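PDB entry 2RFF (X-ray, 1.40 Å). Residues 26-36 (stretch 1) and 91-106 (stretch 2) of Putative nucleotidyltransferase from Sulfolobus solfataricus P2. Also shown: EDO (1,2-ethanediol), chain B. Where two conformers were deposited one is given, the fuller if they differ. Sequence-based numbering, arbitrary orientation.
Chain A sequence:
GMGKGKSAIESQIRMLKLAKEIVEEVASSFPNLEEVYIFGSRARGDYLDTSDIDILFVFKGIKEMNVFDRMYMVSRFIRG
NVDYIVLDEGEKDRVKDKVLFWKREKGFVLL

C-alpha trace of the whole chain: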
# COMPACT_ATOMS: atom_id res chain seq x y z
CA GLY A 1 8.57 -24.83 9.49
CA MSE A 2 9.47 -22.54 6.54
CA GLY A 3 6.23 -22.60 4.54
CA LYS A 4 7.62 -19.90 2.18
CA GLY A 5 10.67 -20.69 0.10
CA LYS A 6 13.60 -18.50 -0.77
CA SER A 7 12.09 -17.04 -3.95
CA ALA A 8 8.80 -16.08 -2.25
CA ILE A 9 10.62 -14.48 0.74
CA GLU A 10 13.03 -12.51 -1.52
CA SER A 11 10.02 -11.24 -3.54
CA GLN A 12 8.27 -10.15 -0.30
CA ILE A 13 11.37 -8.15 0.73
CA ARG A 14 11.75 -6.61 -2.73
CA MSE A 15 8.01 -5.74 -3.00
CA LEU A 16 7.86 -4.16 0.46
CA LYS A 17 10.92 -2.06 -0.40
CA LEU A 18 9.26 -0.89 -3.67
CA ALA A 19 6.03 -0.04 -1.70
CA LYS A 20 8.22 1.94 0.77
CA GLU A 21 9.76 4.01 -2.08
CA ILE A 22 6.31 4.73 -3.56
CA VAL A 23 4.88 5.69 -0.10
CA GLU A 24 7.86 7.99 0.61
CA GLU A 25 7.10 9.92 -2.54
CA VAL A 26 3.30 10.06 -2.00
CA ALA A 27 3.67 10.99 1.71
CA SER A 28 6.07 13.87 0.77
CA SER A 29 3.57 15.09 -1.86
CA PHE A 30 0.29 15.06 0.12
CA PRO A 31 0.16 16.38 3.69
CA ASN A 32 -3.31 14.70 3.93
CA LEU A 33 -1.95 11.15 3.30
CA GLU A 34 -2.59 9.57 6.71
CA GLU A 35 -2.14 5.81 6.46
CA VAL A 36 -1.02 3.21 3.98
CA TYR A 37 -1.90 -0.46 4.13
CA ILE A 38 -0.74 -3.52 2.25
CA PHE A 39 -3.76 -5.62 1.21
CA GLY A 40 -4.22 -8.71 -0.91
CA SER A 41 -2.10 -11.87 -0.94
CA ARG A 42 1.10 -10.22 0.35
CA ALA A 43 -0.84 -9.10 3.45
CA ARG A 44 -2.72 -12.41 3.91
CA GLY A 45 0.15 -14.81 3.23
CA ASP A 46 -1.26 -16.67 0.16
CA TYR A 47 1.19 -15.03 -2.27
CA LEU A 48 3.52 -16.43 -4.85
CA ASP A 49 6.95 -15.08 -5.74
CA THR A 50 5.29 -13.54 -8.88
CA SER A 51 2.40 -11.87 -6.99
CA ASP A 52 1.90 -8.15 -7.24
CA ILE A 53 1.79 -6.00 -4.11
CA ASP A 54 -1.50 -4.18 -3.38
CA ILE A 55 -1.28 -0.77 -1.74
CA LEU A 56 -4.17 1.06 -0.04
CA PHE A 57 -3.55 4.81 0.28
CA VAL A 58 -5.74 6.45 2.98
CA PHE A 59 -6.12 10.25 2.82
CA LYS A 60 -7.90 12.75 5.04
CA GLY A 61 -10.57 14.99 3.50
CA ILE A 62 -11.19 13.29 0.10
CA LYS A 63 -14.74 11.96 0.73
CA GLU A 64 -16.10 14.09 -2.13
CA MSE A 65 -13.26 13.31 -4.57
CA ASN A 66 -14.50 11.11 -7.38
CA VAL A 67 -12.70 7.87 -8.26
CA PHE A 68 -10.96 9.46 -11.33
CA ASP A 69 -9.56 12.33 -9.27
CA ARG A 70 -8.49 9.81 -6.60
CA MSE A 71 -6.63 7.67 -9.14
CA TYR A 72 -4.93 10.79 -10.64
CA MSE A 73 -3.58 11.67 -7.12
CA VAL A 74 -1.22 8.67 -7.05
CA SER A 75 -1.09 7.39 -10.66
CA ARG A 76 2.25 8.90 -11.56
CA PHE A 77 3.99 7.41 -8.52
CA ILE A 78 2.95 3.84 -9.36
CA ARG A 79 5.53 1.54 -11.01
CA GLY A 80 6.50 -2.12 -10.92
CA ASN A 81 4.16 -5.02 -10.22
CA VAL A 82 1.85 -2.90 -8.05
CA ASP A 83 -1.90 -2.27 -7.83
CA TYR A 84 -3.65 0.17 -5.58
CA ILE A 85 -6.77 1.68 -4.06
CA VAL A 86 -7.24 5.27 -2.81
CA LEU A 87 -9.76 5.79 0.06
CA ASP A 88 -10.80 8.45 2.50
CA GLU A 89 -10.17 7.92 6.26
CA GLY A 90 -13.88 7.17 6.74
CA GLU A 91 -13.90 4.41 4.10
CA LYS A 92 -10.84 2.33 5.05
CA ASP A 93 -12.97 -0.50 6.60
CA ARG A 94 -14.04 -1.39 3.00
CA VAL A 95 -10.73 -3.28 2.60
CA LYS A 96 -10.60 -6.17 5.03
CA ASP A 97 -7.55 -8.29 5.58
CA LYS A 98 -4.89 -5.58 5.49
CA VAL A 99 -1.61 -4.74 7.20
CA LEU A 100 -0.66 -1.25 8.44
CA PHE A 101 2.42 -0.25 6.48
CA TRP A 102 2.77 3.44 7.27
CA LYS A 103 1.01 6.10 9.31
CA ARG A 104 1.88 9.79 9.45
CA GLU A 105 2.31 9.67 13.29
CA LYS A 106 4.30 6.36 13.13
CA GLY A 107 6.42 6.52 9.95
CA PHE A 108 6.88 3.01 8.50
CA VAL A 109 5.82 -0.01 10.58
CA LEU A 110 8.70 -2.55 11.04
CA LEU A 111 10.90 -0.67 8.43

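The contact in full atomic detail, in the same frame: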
# COMPACT_ATOMS: atom_id res chain seq x y z
N VAL A 26 4.71 9.63 -2.25
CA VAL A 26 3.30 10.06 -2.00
C VAL A 26 3.15 10.84 -0.68
O VAL A 26 2.59 11.92 -0.68
CB VAL A 26 2.30 8.90 -2.12
CG1 VAL A 26 0.85 9.38 -1.87
CG2 VAL A 26 2.42 8.24 -3.49
N ALA A 27 3.75 10.33 0.39
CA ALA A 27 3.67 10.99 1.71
C ALA A 27 4.32 12.40 1.69
O ALA A 27 3.86 13.30 2.31
CB ALA A 27 4.31 10.14 2.78
N SER A 28 5.38 12.56 0.91
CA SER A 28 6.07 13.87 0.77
C SER A 28 5.25 14.85 -0.08
O SER A 28 5.44 16.06 0.03
CB SER A 28 7.48 13.73 0.20
OG SER A 28 7.48 13.48 -1.20
N SER A 29 4.38 14.32 -0.93
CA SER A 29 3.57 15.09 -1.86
C SER A 29 2.21 15.54 -1.36
O SER A 29 1.67 16.53 -1.88
CB SER A 29 3.42 14.30 -3.17
OG SER A 29 4.67 14.11 -3.85
N PHE A 30 1.60 14.81 -0.40
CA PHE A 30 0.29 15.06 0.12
C PHE A 30 0.31 15.08 1.63
O PHE A 30 0.37 14.02 2.26
CB PHE A 30 -0.63 14.00 -0.41
CG PHE A 30 -0.72 13.98 -1.90
CD1 PHE A 30 -1.53 14.89 -2.55
CD2 PHE A 30 0.05 13.09 -2.67
CE1 PHE A 30 -1.58 14.90 -3.95
CE2 PHE A 30 -0.01 13.11 -4.05
CZ PHE A 30 -0.84 14.01 -4.68
N PRO A 31 0.25 16.28 2.24
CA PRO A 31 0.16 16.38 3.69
C PRO A 31 -1.02 15.62 4.29
O PRO A 31 -0.91 15.17 5.41
CB PRO A 31 0.01 17.90 3.93
CG PRO A 31 0.64 18.53 2.77
CD PRO A 31 0.29 17.63 1.63
N ASN A 32 -2.10 15.44 3.52
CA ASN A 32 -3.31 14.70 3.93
C ASN A 32 -3.24 13.16 3.80
O ASN A 32 -4.17 12.49 4.20
CB ASN A 32 -4.60 15.25 3.30
CG ASN A 32 -4.61 15.18 1.76
OD1 ASN A 32 -3.56 15.33 1.12
ND2 ASN A 32 -5.78 15.01 1.16
N LEU A 33 -2.15 12.60 3.26
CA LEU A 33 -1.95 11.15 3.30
C LEU A 33 -1.76 10.81 4.78
O LEU A 33 -0.88 11.37 5.43
CB LEU A 33 -0.73 10.68 2.52
CG LEU A 33 -0.62 9.13 2.51
CD1 LEU A 33 -1.64 8.50 1.59
CD2 LEU A 33 0.76 8.76 2.08
N GLU A 34 -2.58 9.90 5.29
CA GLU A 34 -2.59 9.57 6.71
C GLU A 34 -2.10 8.18 7.04
O GLU A 34 -1.41 7.99 8.05
CB GLU A 34 -3.98 9.85 7.32
CG GLU A 34 -4.16 9.45 8.75
CD GLU A 34 -3.14 10.06 9.72
OE1 GLU A 34 -2.54 11.11 9.43
OE2 GLU A 34 -2.97 9.48 10.83
N GLU A 35 -2.50 7.20 6.24
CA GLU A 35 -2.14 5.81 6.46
C GLU A 35 -1.98 5.13 5.12
O GLU A 35 -2.62 5.53 4.14
CB GLU A 35 -3.23 5.04 7.24
CG GLU A 35 -3.37 5.44 8.70
CD GLU A 35 -4.58 4.94 9.43
OE1 GLU A 35 -5.44 4.22 8.89
OE2 GLU A 35 -4.65 5.27 10.62
N VAL A 36 -1.13 4.11 5.12
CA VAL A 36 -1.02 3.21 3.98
C VAL A 36 -1.08 1.80 4.51
O VAL A 36 -0.43 1.47 5.52
CB VAL A 36 0.25 3.43 3.15
CG1 VAL A 36 0.45 2.39 1.99
CG2 VAL A 36 0.27 4.83 2.58
N GLU A 91 -13.55 5.55 4.94
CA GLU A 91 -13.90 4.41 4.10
C GLU A 91 -12.94 3.23 4.21
O GLU A 91 -13.17 2.20 3.59
CB GLU A 91 -13.83 4.85 2.64
CG GLU A 91 -14.75 5.97 2.23
CD GLU A 91 -14.36 6.62 0.93
OE1 GLU A 91 -13.24 6.39 0.42
OE2 GLU A 91 -15.16 7.42 0.42
N LYS A 92 -11.87 3.37 5.00
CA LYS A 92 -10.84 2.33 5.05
C LYS A 92 -11.28 0.91 5.47
O LYS A 92 -10.64 -0.06 5.10
CB LYS A 92 -9.61 2.79 5.83
CG LYS A 92 -9.81 2.93 7.30
CD LYS A 92 -8.58 3.55 7.96
CE LYS A 92 -8.84 3.64 9.44
NZ LYS A 92 -7.86 4.49 10.14
N ASP A 93 -12.39 0.81 6.21
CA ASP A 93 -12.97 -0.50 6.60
C ASP A 93 -13.47 -1.31 5.40
O ASP A 93 -13.70 -2.49 5.53
CB ASP A 93 -14.13 -0.34 7.62
CG ASP A 93 -13.66 0.01 9.04
OD1 ASP A 93 -12.46 -0.09 9.38
OD2 ASP A 93 -14.55 0.34 9.87
N ARG A 94 -13.61 -0.69 4.22
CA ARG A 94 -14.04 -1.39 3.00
C ARG A 94 -13.04 -2.46 2.52
O ARG A 94 -13.43 -3.39 1.82
CB ARG A 94 -14.35 -0.41 1.87
CG ARG A 94 -15.66 0.34 2.10
CD ARG A 94 -16.08 1.18 0.88
NE ARG A 94 -17.54 1.15 0.74
CZ ARG A 94 -18.26 0.24 0.05
NH1 ARG A 94 -17.69 -0.76 -0.64
NH2 ARG A 94 -19.59 0.35 0.03
N VAL A 95 -11.77 -2.32 2.91
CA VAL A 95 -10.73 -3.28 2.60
C VAL A 95 -10.48 -4.01 3.91
O VAL A 95 -9.97 -3.42 4.85
CB VAL A 95 -9.48 -2.60 2.10
CG1 VAL A 95 -8.38 -3.64 1.78
CG2 VAL A 95 -9.81 -1.77 0.84
N LYS A 96 -10.82 -5.29 3.91
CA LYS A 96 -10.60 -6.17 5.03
C LYS A 96 -9.24 -6.84 4.78
O LYS A 96 -8.62 -6.70 3.72
CB LYS A 96 -11.70 -7.25 5.09
CG LYS A 96 -13.17 -6.78 4.85
CD LYS A 96 -13.62 -5.59 5.70
N ASP A 97 -8.77 -7.56 5.77
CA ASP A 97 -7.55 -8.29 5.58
C ASP A 97 -6.54 -7.34 4.96
O ASP A 97 -6.32 -7.31 3.73
CB ASP A 97 -7.83 -9.51 4.70
CG ASP A 97 -8.84 -10.47 5.34
OD1 ASP A 97 -9.47 -10.11 6.37
OD2 ASP A 97 -9.00 -11.59 4.81
N LYS A 98 -6.00 -6.50 5.83
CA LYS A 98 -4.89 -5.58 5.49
C LYS A 98 -3.93 -5.39 6.64
O LYS A 98 -4.27 -5.62 7.80
CB LYS A 98 -5.46 -4.26 5.01
CG LYS A 98 -6.39 -3.53 5.97
CD LYS A 98 -6.94 -2.27 5.30
CE LYS A 98 -7.66 -1.35 6.31
NZ LYS A 98 -8.80 -2.04 6.92
N VAL A 99 -2.71 -4.96 6.29
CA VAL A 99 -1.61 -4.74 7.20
C VAL A 99 -1.20 -3.27 7.17
O VAL A 99 -1.03 -2.72 6.11
CB VAL A 99 -0.38 -5.58 6.78
CG1 VAL A 99 0.90 -5.11 7.51
CG2 VAL A 99 -0.67 -7.04 7.00
N LEU A 100 -1.11 -2.63 8.35
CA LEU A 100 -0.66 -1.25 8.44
C LEU A 100 0.83 -1.19 8.05
O LEU A 100 1.71 -1.83 8.63
CB LEU A 100 -0.95 -0.66 9.81
CG LEU A 100 -0.64 0.83 9.97
CD1 LEU A 100 -1.62 1.71 9.23
CD2 LEU A 100 -0.64 1.22 11.47
N PHE A 101 1.10 -0.37 7.05
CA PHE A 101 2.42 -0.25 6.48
C PHE A 101 3.08 1.05 6.92
O PHE A 101 4.28 1.07 7.16
CB PHE A 101 2.29 -0.30 4.95
CG PHE A 101 3.59 -0.35 4.18
CD1 PHE A 101 4.40 -1.48 4.28
CD2 PHE A 101 3.96 0.68 3.31
CE1 PHE A 101 5.57 -1.56 3.54
CE2 PHE A 101 5.15 0.61 2.58
CZ PHE A 101 5.97 -0.50 2.71
N TRP A 102 2.29 2.12 6.96
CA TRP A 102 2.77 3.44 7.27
C TRP A 102 1.62 4.25 7.84
O TRP A 102 0.43 4.04 7.50
CB TRP A 102 3.32 4.08 5.98
CG TRP A 102 3.79 5.52 6.09
CD1 TRP A 102 5.06 5.95 6.31
CD2 TRP A 102 2.98 6.69 6.00
NE1 TRP A 102 5.11 7.33 6.33
CE2 TRP A 102 3.83 7.81 6.17
CE3 TRP A 102 1.60 6.91 5.80
CZ2 TRP A 102 3.36 9.14 6.12
CZ3 TRP A 102 1.12 8.23 5.78
CH2 TRP A 102 2.00 9.33 5.93
N LYS A 103 1.97 5.15 8.74
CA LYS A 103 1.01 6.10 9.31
C LYS A 103 1.79 7.39 9.55
O LYS A 103 2.92 7.35 10.00
CB LYS A 103 0.36 5.58 10.58
CG LYS A 103 -0.67 6.53 11.16
CD LYS A 103 -1.45 5.82 12.21
CE LYS A 103 -2.39 6.73 12.95
NZ LYS A 103 -3.48 7.20 12.11
N ARG A 104 1.18 8.53 9.26
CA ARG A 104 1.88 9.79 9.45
C ARG A 104 2.55 9.91 10.83
O ARG A 104 3.75 10.25 10.87
CB ARG A 104 0.93 10.97 9.18
CG ARG A 104 1.53 12.35 9.32
CD ARG A 104 2.49 12.68 8.22
NE ARG A 104 1.84 12.80 6.91
CZ ARG A 104 2.48 12.92 5.74
NH1 ARG A 104 3.80 12.91 5.67
NH2 ARG A 104 1.78 13.01 4.62
N GLU A 105 1.84 9.55 11.90
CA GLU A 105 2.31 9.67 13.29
C GLU A 105 3.23 8.51 13.72
O GLU A 105 3.79 8.56 14.82
CB GLU A 105 1.15 9.84 14.26
CG GLU A 105 0.29 11.08 13.97
CD GLU A 105 -0.77 10.90 12.88
OE1 GLU A 105 -0.86 9.81 12.26
OE2 GLU A 105 -1.54 11.87 12.67
N LYS A 106 3.42 7.51 12.85
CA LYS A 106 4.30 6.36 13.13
C LYS A 106 5.47 6.19 12.16
O LYS A 106 6.38 5.45 12.48
CB LYS A 106 3.49 5.06 13.07
CG LYS A 106 2.29 4.98 14.02
CD LYS A 106 1.69 3.56 14.03
CE LYS A 106 0.62 3.41 15.12
NZ LYS A 106 -0.10 2.09 15.04
C1 EDO B . -0.26 15.00 13.77
O1 EDO B . -1.50 14.30 13.80
C2 EDO B . 0.46 14.66 12.47
O2 EDO B . -0.10 15.33 11.34
O HOH W 1 -1.25 13.30 7.51

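The contact is built on two antiparallel strands, 33-36 and 98-103, whose axes come within 4.6 Å and whose directions differ by 158°. Val36 and Trp102 form a hydrogen-bonded pair: Val36 N donates to Trp102 O at 2.8 Å, and Trp102 N to Val36 O at 3.1 Å. Val36 O also accepts from Phe101 N at 2.8 Å, so one carbonyl serves two successive amides. Glu35 faces Lys103 in the next, non-hydrogen-bonded pair, and beyond it the ladder resumes with Arg104 N donating to Glu34 O at 2.9 Å.

This register sorts the side chains by face. On the face of Val36 and Trp102 the main bump is the indole. Its six-membered ring runs alongside strand 33-36 into a hollow between that strand and the helix, lined by Ala27, Leu33 and Val36: Ala27 CB lies 3.6 Å from Trp102 CZ2, Leu33 CD2 3.8 Å from Trp102 CZ3, and Val36 CG2 4.1 Å from Trp102 CE3. Ala27 belongs to the helix, so the indole packs against helix and strand together. The CA-to-CB bond of Ala27 points toward stretch 2, and its methyl meets the ring. Val36 CG1 also meets Phe101 CD2, at 4.1 Å.

The opposite face, that of Glu35 and Lys103, is filled by charge. Glu35 extends its carboxylate between two lysines, with OE1 2.7 Å from Lys92 NZ and OE2 2.7 Å from Lys103 NZ, both salt bridges. The aliphatic part of the same side chain is also used, since Glu35 CG rests 4.2 Å from Leu100 CD1. Lys103 NZ is shared in turn, forming a third salt bridge with Glu34 OE2 at 2.7 Å. The CA-to-CB bond of Glu34 points away from stretch 2, yet the end of the side chain comes nearer and brings Glu34 OE2 to 2.6 Å from Glu105 OE1.

At the end of the ladder, Arg104 fits its guanidinium into a pocket of backbone oxygens from Ala27 and from the Phe30-Leu33 turn. Arg104 NH2 donates to Ala27 O at 3.1 Å, with weak bonds from NH2 and NE to Leu33 O at 3.2 and 3.4 Å. A water adds to the fit, accepting from Arg104 NE at 3.2 Å and lying within hydrogen-bonding distance of the carbonyls of Pro31 and Leu33. The rule to read here is one of matched shapes: an indole fitted among Ala27, Leu33 and Val36, and a planar cation among carbonyls of helix and turn.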